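Local structure of RNA polymerase sigma factor SIGMA-28 (FliA) (Aquifex aeolicus, 1RP3) at residues Gly78-Phe89 and Phe141-Arg152; Glu179-Lys187 and Glu229-Asn237. The protein probably acts as the flagellar sigma factor that lets RNA polymerase recognise promoters, and is held here in an inactive conformation by the anti-sigma factor FlgM. All coordinates share one frame; numbering follows the deposited sequence.

Interaction 1. Residues Gly78-Phe89 and Phe141-Arg152; sequences GAIYDYLRSLDF and FSYILSLEEVFR
Both carboxylate oxygens of Glu-148 are gripped by arginines. OE1 takes a fairly straight bond from Arg-85 NH2 (2.6 Å, N-H...O 157°); NH2 approaches nearly along the C-O bond of OE1, which lies in the guanidinium plane, and Arg-85 NH1 adds a weak second bond. OE2 is held side-on by NE and NH2 of Arg-152, one turn along the same helix. NH1 of Arg-152 is left for Asp-82 OD1 (2.6 Å), on its syn side but tilted out of the carboxylate plane, the two side chains crossing at about a right angle. Two positive groups thus share one buried carboxylate, which probably favours its ionised form. Arg-85 has CG anti to the backbone N (chi1 -177°) and a bend at chi3, which bring its guanidinium to the second helix, where NH2 also reaches Leu-145 O (2.9 Å) from above the carbonyl plane. Leu-145 CD2 and Glu-149 CG lie over opposite faces of the Arg-85 guanidinium and limit how it can turn, while Glu-149 OE2 adds charge attraction without an N-H directed at it.

Next to the charged groups the contact is apolar. Glu-148 CG sits over the centre of the Tyr-81 ring, 3.8 Å from its centroid, a CH-pi contact in which the long glutamate offers methylene as well as charge. The Tyr-81 side chain is a knob set among Phe-141, Ile-144, Leu-145 and Glu-148, with CE1 3.7 Å from Phe-141 CZ. Phe-141 turns its edge to the face of Phe-89, centroids 5.1 Å apart, and Leu-84 CD1 reaches Phe-141 CZ (3.5 Å). A salt-bridge network beside knobs-into-holes packing docks the sigma region 2 helix 66-85 on the region 3 helix 129-158.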
loop_
_atom_site.group_PDB
_atom_site.type_symbol
_atom_site.label_atom_id
_atom_site.label_comp_id
_atom_site.label_asym_id
_atom_site.label_seq_id
_atom_site.Cartn_x
_atom_site.Cartn_y
_atom_site.Cartn_z
ATOM N N GLY A 78 2.352 -0.850 9.284
ATOM C CA GLY A 78 2.682 -2.106 9.922
ATOM C C GLY A 78 1.459 -2.823 10.423
ATOM O O GLY A 78 1.311 -4.013 10.169
ATOM N N ALA A 79 0.558 -2.100 11.084
ATOM C CA ALA A 79 -0.657 -2.719 11.611
ATOM C C ALA A 79 -1.573 -3.196 10.495
ATOM O O ALA A 79 -2.243 -4.212 10.631
ATOM C CB ALA A 79 -1.408 -1.754 12.534
ATOM N N ILE A 80 -1.594 -2.469 9.385
ATOM C CA ILE A 80 -2.453 -2.836 8.270
ATOM C C ILE A 80 -1.895 -4.073 7.571
ATOM O O ILE A 80 -2.642 -4.997 7.261
ATOM C CB ILE A 80 -2.653 -1.629 7.305
ATOM C CG1 ILE A 80 -3.482 -0.551 8.002
ATOM C CG2 ILE A 80 -3.321 -2.044 6.016
ATOM C CD1 ILE A 80 -3.650 0.727 7.190
ATOM N N TYR A 81 -0.583 -4.102 7.333
ATOM C CA TYR A 81 0.042 -5.264 6.698
ATOM C C TYR A 81 -0.003 -6.468 7.638
ATOM O O TYR A 81 -0.094 -7.614 7.181
ATOM C CB TYR A 81 1.474 -4.948 6.249
ATOM C CG TYR A 81 1.522 -4.123 4.983
ATOM C CD1 TYR A 81 1.163 -4.679 3.756
ATOM C CD2 TYR A 81 1.881 -2.784 5.016
ATOM C CE1 TYR A 81 1.159 -3.920 2.594
ATOM C CE2 TYR A 81 1.880 -2.016 3.867
ATOM C CZ TYR A 81 1.520 -2.592 2.657
ATOM O OH TYR A 81 1.548 -1.844 1.508
ATOM N N ASP A 82 0.023 -6.210 8.946
ATOM C CA ASP A 82 -0.061 -7.283 9.937
ATOM C C ASP A 82 -1.378 -8.008 9.752
ATOM O O ASP A 82 -1.437 -9.239 9.841
ATOM C CB ASP A 82 -0.034 -6.747 11.376
ATOM C CG ASP A 82 1.380 -6.512 11.905
ATOM O OD1 ASP A 82 2.348 -7.045 11.317
ATOM O OD2 ASP A 82 1.518 -5.780 12.917
ATOM N N TYR A 83 -2.440 -7.233 9.538
ATOM C CA TYR A 83 -3.757 -7.805 9.353
ATOM C C TYR A 83 -3.893 -8.470 7.978
ATOM O O TYR A 83 -4.428 -9.571 7.875
ATOM C CB TYR A 83 -4.847 -6.745 9.552
ATOM C CG TYR A 83 -6.159 -7.084 8.877
ATOM C CD1 TYR A 83 -6.964 -8.116 9.356
ATOM C CD2 TYR A 83 -6.586 -6.386 7.750
ATOM C CE1 TYR A 83 -8.164 -8.443 8.736
ATOM C CE2 TYR A 83 -7.780 -6.707 7.125
ATOM C CZ TYR A 83 -8.565 -7.738 7.621
ATOM O OH TYR A 83 -9.745 -8.075 6.984
ATOM N N LEU A 84 -3.420 -7.803 6.933
ATOM C CA LEU A 84 -3.525 -8.371 5.597
ATOM C C LEU A 84 -2.734 -9.669 5.466
ATOM O O LEU A 84 -3.153 -10.590 4.772
ATOM C CB LEU A 84 -3.090 -7.350 4.546
ATOM C CG LEU A 84 -4.029 -6.153 4.393
ATOM C CD1 LEU A 84 -3.354 -5.057 3.590
ATOM C CD2 LEU A 84 -5.324 -6.603 3.742
ATOM N N ARG A 85 -1.615 -9.757 6.177
ATOM C CA ARG A 85 -0.779 -10.949 6.142
ATOM C C ARG A 85 -1.420 -12.120 6.892
ATOM O O ARG A 85 -1.095 -13.278 6.641
ATOM C CB ARG A 85 0.601 -10.635 6.717
ATOM C CG ARG A 85 1.592 -11.783 6.661
ATOM C CD ARG A 85 2.993 -11.311 6.999
ATOM N NE ARG A 85 3.607 -10.573 5.899
ATOM C CZ ARG A 85 3.926 -9.277 5.945
ATOM N NH1 ARG A 85 3.680 -8.565 7.039
ATOM N NH2 ARG A 85 4.521 -8.697 4.905
ATOM N N SER A 86 -2.358 -11.830 7.786
ATOM C CA SER A 86 -3.020 -12.894 8.536
ATOM C C SER A 86 -4.086 -13.539 7.667
ATOM O O SER A 86 -4.703 -14.531 8.062
ATOM C CB SER A 86 -3.631 -12.367 9.842
ATOM O OG SER A 86 -4.814 -11.631 9.604
ATOM N N LEU A 87 -4.303 -12.953 6.489
ATOM C CA LEU A 87 -5.282 -13.453 5.527
ATOM C C LEU A 87 -4.700 -14.548 4.638
ATOM O O LEU A 87 -3.568 -14.993 4.845
ATOM C CB LEU A 87 -5.850 -12.311 4.683
ATOM C CG LEU A 87 -7.059 -11.524 5.207
ATOM C CD1 LEU A 87 -7.138 -11.555 6.711
ATOM C CD2 LEU A 87 -6.971 -10.108 4.703
ATOM N N ASP A 88 -5.464 -14.958 3.634
ATOM C CA ASP A 88 -5.063 -16.043 2.742
ATOM C C ASP A 88 -4.304 -15.642 1.488
ATOM O O ASP A 88 -4.360 -16.352 0.488
ATOM C CB ASP A 88 -6.305 -16.828 2.327
ATOM C CG ASP A 88 -7.215 -16.030 1.396
ATOM O OD1 ASP A 88 -7.302 -14.791 1.537
ATOM O OD2 ASP A 88 -7.834 -16.642 0.498
ATOM N N PHE A 89 -3.578 -14.534 1.531
ATOM C CA PHE A 89 -2.855 -14.086 0.345
ATOM C C PHE A 89 -1.735 -14.985 -0.135
ATOM O O PHE A 89 -1.584 -15.189 -1.338
ATOM C CB PHE A 89 -2.346 -12.660 0.511
ATOM C CG PHE A 89 -3.425 -11.629 0.419
ATOM C CD1 PHE A 89 -4.043 -11.363 -0.795
ATOM C CD2 PHE A 89 -3.844 -10.944 1.548
ATOM C CE1 PHE A 89 -5.058 -10.421 -0.881
ATOM C CE2 PHE A 89 -4.857 -10.001 1.470
ATOM C CZ PHE A 89 -5.469 -9.740 0.255
ATOM N N PHE A 141 -0.975 -9.017 -4.724
ATOM C CA PHE A 141 -0.800 -8.559 -3.359
ATOM C C PHE A 141 0.151 -9.461 -2.567
ATOM O O PHE A 141 0.885 -8.982 -1.695
ATOM C CB PHE A 141 -2.118 -8.311 -2.628
ATOM C CG PHE A 141 -1.965 -7.358 -1.483
ATOM C CD1 PHE A 141 -1.668 -6.021 -1.722
ATOM C CD2 PHE A 141 -2.016 -7.806 -0.168
ATOM C CE1 PHE A 141 -1.416 -5.153 -0.674
ATOM C CE2 PHE A 141 -1.761 -6.934 0.893
ATOM C CZ PHE A 141 -1.462 -5.611 0.638
ATOM N N SER A 142 0.185 -10.744 -2.922
ATOM C CA SER A 142 1.082 -11.695 -2.278
ATOM C C SER A 142 2.520 -11.244 -2.475
ATOM O O SER A 142 3.336 -11.371 -1.569
ATOM C CB SER A 142 0.926 -13.088 -2.892
ATOM O OG SER A 142 -0.385 -13.582 -2.710
ATOM N N TYR A 143 2.828 -10.729 -3.662
ATOM C CA TYR A 143 4.174 -10.253 -3.948
ATOM C C TYR A 143 4.441 -8.933 -3.245
ATOM O O TYR A 143 5.586 -8.595 -2.950
ATOM C CB TYR A 143 4.407 -10.138 -5.449
ATOM C CG TYR A 143 4.466 -11.490 -6.136
ATOM C CD1 TYR A 143 5.557 -12.349 -5.945
ATOM C CD2 TYR A 143 3.414 -11.931 -6.944
ATOM C CE1 TYR A 143 5.597 -13.611 -6.545
ATOM C CE2 TYR A 143 3.444 -13.190 -7.545
ATOM C CZ TYR A 143 4.535 -14.026 -7.342
ATOM O OH TYR A 143 4.567 -15.267 -7.944
ATOM N N ILE A 144 3.381 -8.184 -2.969
ATOM C CA ILE A 144 3.527 -6.925 -2.256
ATOM C C ILE A 144 3.861 -7.260 -0.812
ATOM O O ILE A 144 4.756 -6.664 -0.225
ATOM C CB ILE A 144 2.243 -6.074 -2.348
ATOM C CG1 ILE A 144 2.227 -5.367 -3.695
ATOM C CG2 ILE A 144 2.159 -5.049 -1.204
ATOM C CD1 ILE A 144 0.908 -4.755 -4.037
ATOM N N LEU A 145 3.166 -8.248 -0.264
ATOM C CA LEU A 145 3.393 -8.679 1.110
ATOM C C LEU A 145 4.823 -9.159 1.304
ATOM O O LEU A 145 5.520 -8.725 2.229
ATOM C CB LEU A 145 2.425 -9.794 1.487
ATOM C CG LEU A 145 1.012 -9.333 1.827
ATOM C CD1 LEU A 145 0.114 -10.523 1.969
ATOM C CD2 LEU A 145 1.016 -8.496 3.113
ATOM N N SER A 146 5.250 -10.070 0.437
ATOM C CA SER A 146 6.608 -10.599 0.499
ATOM C C SER A 146 7.643 -9.479 0.429
ATOM O O SER A 146 8.620 -9.492 1.164
ATOM C CB SER A 146 6.844 -11.608 -0.626
ATOM O OG SER A 146 6.065 -12.761 -0.401
ATOM N N LEU A 147 7.422 -8.507 -0.444
ATOM C CA LEU A 147 8.358 -7.402 -0.546
ATOM C C LEU A 147 8.301 -6.517 0.701
ATOM O O LEU A 147 9.307 -5.942 1.095
ATOM C CB LEU A 147 8.091 -6.577 -1.799
ATOM C CG LEU A 147 9.104 -5.464 -2.044
ATOM C CD1 LEU A 147 10.527 -6.034 -1.969
ATOM C CD2 LEU A 147 8.845 -4.814 -3.403
ATOM N N GLU A 148 7.126 -6.428 1.323
ATOM C CA GLU A 148 6.941 -5.625 2.529
ATOM C C GLU A 148 7.759 -6.225 3.679
ATOM O O GLU A 148 8.327 -5.493 4.481
ATOM C CB GLU A 148 5.449 -5.550 2.911
ATOM C CG GLU A 148 5.114 -4.513 4.002
ATOM C CD GLU A 148 5.231 -5.056 5.427
ATOM O OE1 GLU A 148 5.089 -6.278 5.635
ATOM O OE2 GLU A 148 5.438 -4.251 6.354
ATOM N N GLU A 149 7.816 -7.557 3.742
ATOM C CA GLU A 149 8.584 -8.253 4.772
ATOM C C GLU A 149 10.038 -7.792 4.752
ATOM O O GLU A 149 10.653 -7.624 5.801
ATOM C CB GLU A 149 8.536 -9.763 4.555
ATOM C CG GLU A 149 7.363 -10.453 5.219
ATOM C CD GLU A 149 7.342 -11.948 4.960
ATOM O OE1 GLU A 149 8.376 -12.490 4.507
ATOM O OE2 GLU A 149 6.292 -12.582 5.204
ATOM N N VAL A 150 10.565 -7.577 3.549
ATOM C CA VAL A 150 11.936 -7.130 3.374
ATOM C C VAL A 150 12.096 -5.705 3.885
ATOM O O VAL A 150 12.965 -5.422 4.720
ATOM C CB VAL A 150 12.369 -7.229 1.894
ATOM C CG1 VAL A 150 13.775 -6.667 1.706
ATOM C CG2 VAL A 150 12.295 -8.686 1.427
ATOM N N PHE A 151 11.227 -4.818 3.415
ATOM C CA PHE A 151 11.257 -3.429 3.846
ATOM C C PHE A 151 11.040 -3.277 5.342
ATOM O O PHE A 151 11.528 -2.323 5.939
ATOM C CB PHE A 151 10.223 -2.606 3.088
ATOM C CG PHE A 151 10.698 -2.115 1.772
ATOM C CD1 PHE A 151 11.391 -0.916 1.678
ATOM C CD2 PHE A 151 10.476 -2.855 0.623
ATOM C CE1 PHE A 151 11.839 -0.455 0.453
ATOM C CE2 PHE A 151 10.919 -2.403 -0.605
ATOM C CZ PHE A 151 11.609 -1.203 -0.691
ATOM N N ARG A 152 10.267 -4.184 5.936
ATOM C CA ARG A 152 10.020 -4.132 7.377
ATOM C C ARG A 152 11.284 -4.526 8.143
ATOM O O ARG A 152 11.553 -4.001 9.226
ATOM C CB ARG A 152 8.859 -5.034 7.798
ATOM C CG ARG A 152 8.468 -4.797 9.245
ATOM C CD ARG A 152 7.337 -5.681 9.712
ATOM N NE ARG A 152 6.103 -5.425 8.980
ATOM C CZ ARG A 152 4.886 -5.606 9.476
ATOM N NH1 ARG A 152 4.717 -6.030 10.723
ATOM N NH2 ARG A 152 3.837 -5.435 8.686
#

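Interaction 2. Residues Glu179-Lys187 and Glu229-Asn237; sequences EKVKEAVSK and ERLREMLSN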
loop_
_atom_site.group_PDB
_atom_site.type_symbol
_atom_site.label_atom_id
_atom_site.label_comp_id
_atom_site.label_asym_id
_atom_site.label_seq_id
_atom_site.Cartn_x
_atom_site.Cartn_y
_atom_site.Cartn_z
ATOM N N GLU A 179 20.007 3.878 -1.851
ATOM C CA GLU A 179 21.010 3.332 -2.763
ATOM C C GLU A 179 20.902 1.815 -2.904
ATOM O O GLU A 179 21.194 1.262 -3.964
ATOM C CB GLU A 179 22.429 3.729 -2.325
ATOM C CG GLU A 179 22.698 5.243 -2.289
ATOM C CD GLU A 179 22.465 5.952 -3.630
ATOM O OE1 GLU A 179 22.800 5.374 -4.693
ATOM O OE2 GLU A 179 21.958 7.099 -3.615
ATOM N N LYS A 180 20.476 1.148 -1.838
ATOM C CA LYS A 180 20.321 -0.301 -1.852
ATOM C C LYS A 180 19.142 -0.678 -2.751
ATOM O O LYS A 180 19.173 -1.705 -3.433
ATOM C CB LYS A 180 20.085 -0.819 -0.436
ATOM C CG LYS A 180 20.302 -2.318 -0.267
ATOM C CD LYS A 180 19.889 -2.772 1.127
ATOM C CE LYS A 180 20.615 -1.987 2.217
ATOM N NZ LYS A 180 20.038 -2.250 3.568
ATOM N N VAL A 181 18.107 0.162 -2.738
ATOM C CA VAL A 181 16.921 -0.045 -3.561
ATOM C C VAL A 181 17.239 0.333 -5.009
ATOM O O VAL A 181 16.760 -0.307 -5.940
ATOM C CB VAL A 181 15.730 0.819 -3.063
ATOM C CG1 VAL A 181 14.527 0.669 -3.989
ATOM C CG2 VAL A 181 15.350 0.423 -1.652
ATOM N N LYS A 182 18.049 1.376 -5.186
ATOM C CA LYS A 182 18.443 1.852 -6.513
ATOM C C LYS A 182 19.247 0.798 -7.260
ATOM O O LYS A 182 19.172 0.696 -8.486
ATOM C CB LYS A 182 19.258 3.143 -6.398
ATOM C CG LYS A 182 19.710 3.738 -7.728
ATOM C CD LYS A 182 20.249 5.153 -7.553
ATOM C CE LYS A 182 19.176 6.065 -6.973
ATOM N NZ LYS A 182 19.675 7.437 -6.685
ATOM N N GLU A 183 20.019 0.010 -6.519
ATOM C CA GLU A 183 20.819 -1.037 -7.128
ATOM C C GLU A 183 19.902 -2.100 -7.722
ATOM O O GLU A 183 20.086 -2.513 -8.864
ATOM C CB GLU A 183 21.774 -1.657 -6.099
ATOM C CG GLU A 183 22.780 -2.668 -6.687
ATOM C CD GLU A 183 23.653 -2.087 -7.811
ATOM O OE1 GLU A 183 24.102 -0.919 -7.705
ATOM O OE2 GLU A 183 23.888 -2.809 -8.807
ATOM N N ALA A 184 18.895 -2.510 -6.954
ATOM C CA ALA A 184 17.938 -3.522 -7.397
ATOM C C ALA A 184 17.071 -3.034 -8.557
ATOM O O ALA A 184 16.865 -3.753 -9.531
ATOM C CB ALA A 184 17.066 -3.953 -6.234
ATOM N N VAL A 185 16.590 -1.799 -8.456
ATOM C CA VAL A 185 15.745 -1.211 -9.487
ATOM C C VAL A 185 16.428 -1.182 -10.853
ATOM O O VAL A 185 15.811 -1.504 -11.869
ATOM C CB VAL A 185 15.297 0.211 -9.087
ATOM C CG1 VAL A 185 14.622 0.914 -10.255
ATOM C CG2 VAL A 185 14.343 0.133 -7.898
ATOM N N SER A 186 17.711 -0.845 -10.860
ATOM C CA SER A 186 18.488 -0.770 -12.092
ATOM C C SER A 186 18.533 -2.080 -12.869
ATOM O O SER A 186 18.769 -2.073 -14.074
ATOM C CB SER A 186 19.915 -0.328 -11.783
ATOM O OG SER A 186 20.548 -1.273 -10.947
ATOM N N LYS A 187 18.296 -3.194 -12.184
ATOM C CA LYS A 187 18.333 -4.504 -12.827
ATOM C C LYS A 187 16.985 -5.048 -13.306
ATOM O O LYS A 187 16.807 -6.258 -13.457
ATOM C CB LYS A 187 19.053 -5.510 -11.928
ATOM C CG LYS A 187 20.506 -5.130 -11.692
ATOM C CD LYS A 187 21.234 -6.139 -10.832
ATOM C CE LYS A 187 22.655 -5.671 -10.547
ATOM N NZ LYS A 187 23.384 -6.596 -9.632
ATOM N N GLU A 229 8.670 -9.705 -7.766
ATOM C CA GLU A 229 9.394 -10.915 -7.394
ATOM C C GLU A 229 10.889 -10.647 -7.490
ATOM O O GLU A 229 11.635 -10.961 -6.565
ATOM C CB GLU A 229 9.020 -12.069 -8.304
ATOM N N ARG A 230 11.322 -10.044 -8.598
ATOM C CA ARG A 230 12.735 -9.735 -8.773
ATOM C C ARG A 230 13.245 -8.929 -7.589
ATOM O O ARG A 230 14.163 -9.359 -6.887
ATOM C CB ARG A 230 12.987 -8.934 -10.057
ATOM C CG ARG A 230 12.813 -9.699 -11.349
ATOM C CD ARG A 230 13.659 -9.064 -12.455
ATOM N NE ARG A 230 13.168 -9.366 -13.802
ATOM C CZ ARG A 230 13.063 -10.588 -14.321
ATOM N NH1 ARG A 230 13.415 -11.656 -13.617
ATOM N NH2 ARG A 230 12.585 -10.745 -15.548
ATOM N N LEU A 231 12.609 -7.786 -7.343
ATOM C CA LEU A 231 12.999 -6.901 -6.254
ATOM C C LEU A 231 13.177 -7.615 -4.923
ATOM O O LEU A 231 14.148 -7.358 -4.220
ATOM C CB LEU A 231 12.006 -5.740 -6.114
ATOM C CG LEU A 231 11.948 -4.771 -7.301
ATOM C CD1 LEU A 231 10.736 -3.860 -7.208
ATOM C CD2 LEU A 231 13.219 -3.967 -7.372
ATOM N N ARG A 232 12.266 -8.521 -4.579
ATOM C CA ARG A 232 12.386 -9.238 -3.314
ATOM C C ARG A 232 13.682 -10.052 -3.248
ATOM O O ARG A 232 14.396 -9.991 -2.250
ATOM C CB ARG A 232 11.193 -10.164 -3.076
ATOM C CG ARG A 232 11.236 -10.834 -1.705
ATOM C CD ARG A 232 10.350 -12.061 -1.624
ATOM N NE ARG A 232 10.648 -13.032 -2.678
ATOM C CZ ARG A 232 11.762 -13.764 -2.757
ATOM N NH1 ARG A 232 12.716 -13.652 -1.836
ATOM N NH2 ARG A 232 11.928 -14.610 -3.771
ATOM N N GLU A 233 13.972 -10.813 -4.305
ATOM C CA GLU A 233 15.180 -11.638 -4.360
ATOM C C GLU A 233 16.423 -10.758 -4.330
ATOM O O GLU A 233 17.350 -11.014 -3.570
ATOM C CB GLU A 233 15.172 -12.513 -5.612
ATOM N N MET A 234 16.406 -9.698 -5.129
ATOM C CA MET A 234 17.508 -8.739 -5.205
ATOM C C MET A 234 17.838 -8.125 -3.842
ATOM O O MET A 234 19.000 -8.048 -3.454
ATOM C CB MET A 234 17.151 -7.594 -6.160
ATOM C CG MET A 234 16.868 -7.989 -7.590
ATOM S SD MET A 234 18.335 -8.548 -8.433
ATOM C CE MET A 234 19.415 -7.128 -8.156
ATOM N N LEU A 235 16.810 -7.652 -3.140
ATOM C CA LEU A 235 16.996 -7.016 -1.840
ATOM C C LEU A 235 17.288 -7.995 -0.714
ATOM O O LEU A 235 17.869 -7.612 0.299
ATOM C CB LEU A 235 15.796 -6.136 -1.495
ATOM C CG LEU A 235 15.546 -4.949 -2.434
ATOM C CD1 LEU A 235 14.302 -4.204 -1.994
ATOM C CD2 LEU A 235 16.733 -4.013 -2.443
ATOM N N SER A 236 16.885 -9.249 -0.897
ATOM C CA SER A 236 17.126 -10.295 0.091
ATOM C C SER A 236 18.564 -10.811 0.014
ATOM O O SER A 236 19.087 -11.337 0.998
ATOM C CB SER A 236 16.160 -11.468 -0.109
ATOM O OG SER A 236 14.881 -11.182 0.423
ATOM N N ASN A 237 19.191 -10.666 -1.155
ATOM C CA ASN A 237 20.574 -11.118 -1.374
ATOM C C ASN A 237 21.587 -9.956 -1.358
ATOM O O ASN A 237 21.992 -9.551 -0.241
ATOM C CB ASN A 237 20.673 -11.908 -2.692
#
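Helices 179-185 and 229-236 run at 129° to each other, their axes 9.4 Å apart at the closest, and the backbones come nearest where Ala-184 CA lies 5.7 Å from Met-234 CA. Alanine suits this point: its lone methyl is small enough for the helices to approach, yet it faces three side chains at once. Ala-184 CB touches Met-234 CB at 3.6 Å, Leu-235 CD2 at 3.8 Å and Leu-231 CD2 at 4.0 Å. Leu-231, Met-234 and Leu-235 form one stripe of helix 217-236, whose place in the sequence matches the recognition helix of the region 4 helix-turn-helix; the contact uses its C-terminal turns, and helix 167-185 crosses the stripe there. Leu-235 also sets CD2 beside the backbone, 3.5 Å from Lys-180 O, and Leu-231 CD2 lies against Val-185. At the outer end Met-234, bent at chi2 (-69°) and chi3, swings toward the extended aliphatic chain of Lys-187; Met-234 CE comes to 3.4 Å from Lys-187 CD, closer than usual, so its exact placement is doubtful. Lysine fits such a border because its methylenes can pack while its ammonium stays at the surface. Val-181, Val-185 and Leu-231 also pack on Val-80, Val-79 and Leu-83 of the FlgM chain, respectively.

In the fold
Both contacts are partly buried. Interaction 1, centred about 8 Å from the chain's centre, has 7 of 13 touching residues buried; interaction 2, about 16 Å from it, has 4 of 9 buried and three exposed, with lysine and arginine at its edge. Interaction 1 combines an ionic network with aromatic packing, whereas interaction 2 is apolar, without a hydrogen bond across it, and smaller in buried surface. They share no helix, yet they touch: Ser-146 CB meets Arg-232 CD at 3.7 Å and Val-150 packs on Leu-235 and Ser-236, so helix 129-158 contacts both helix 66-85 and helix 217-236. FlgM borders both, Phe-87 of its chain stacking on Phe-151, consistent with an inactive conformation in which FlgM packs against both.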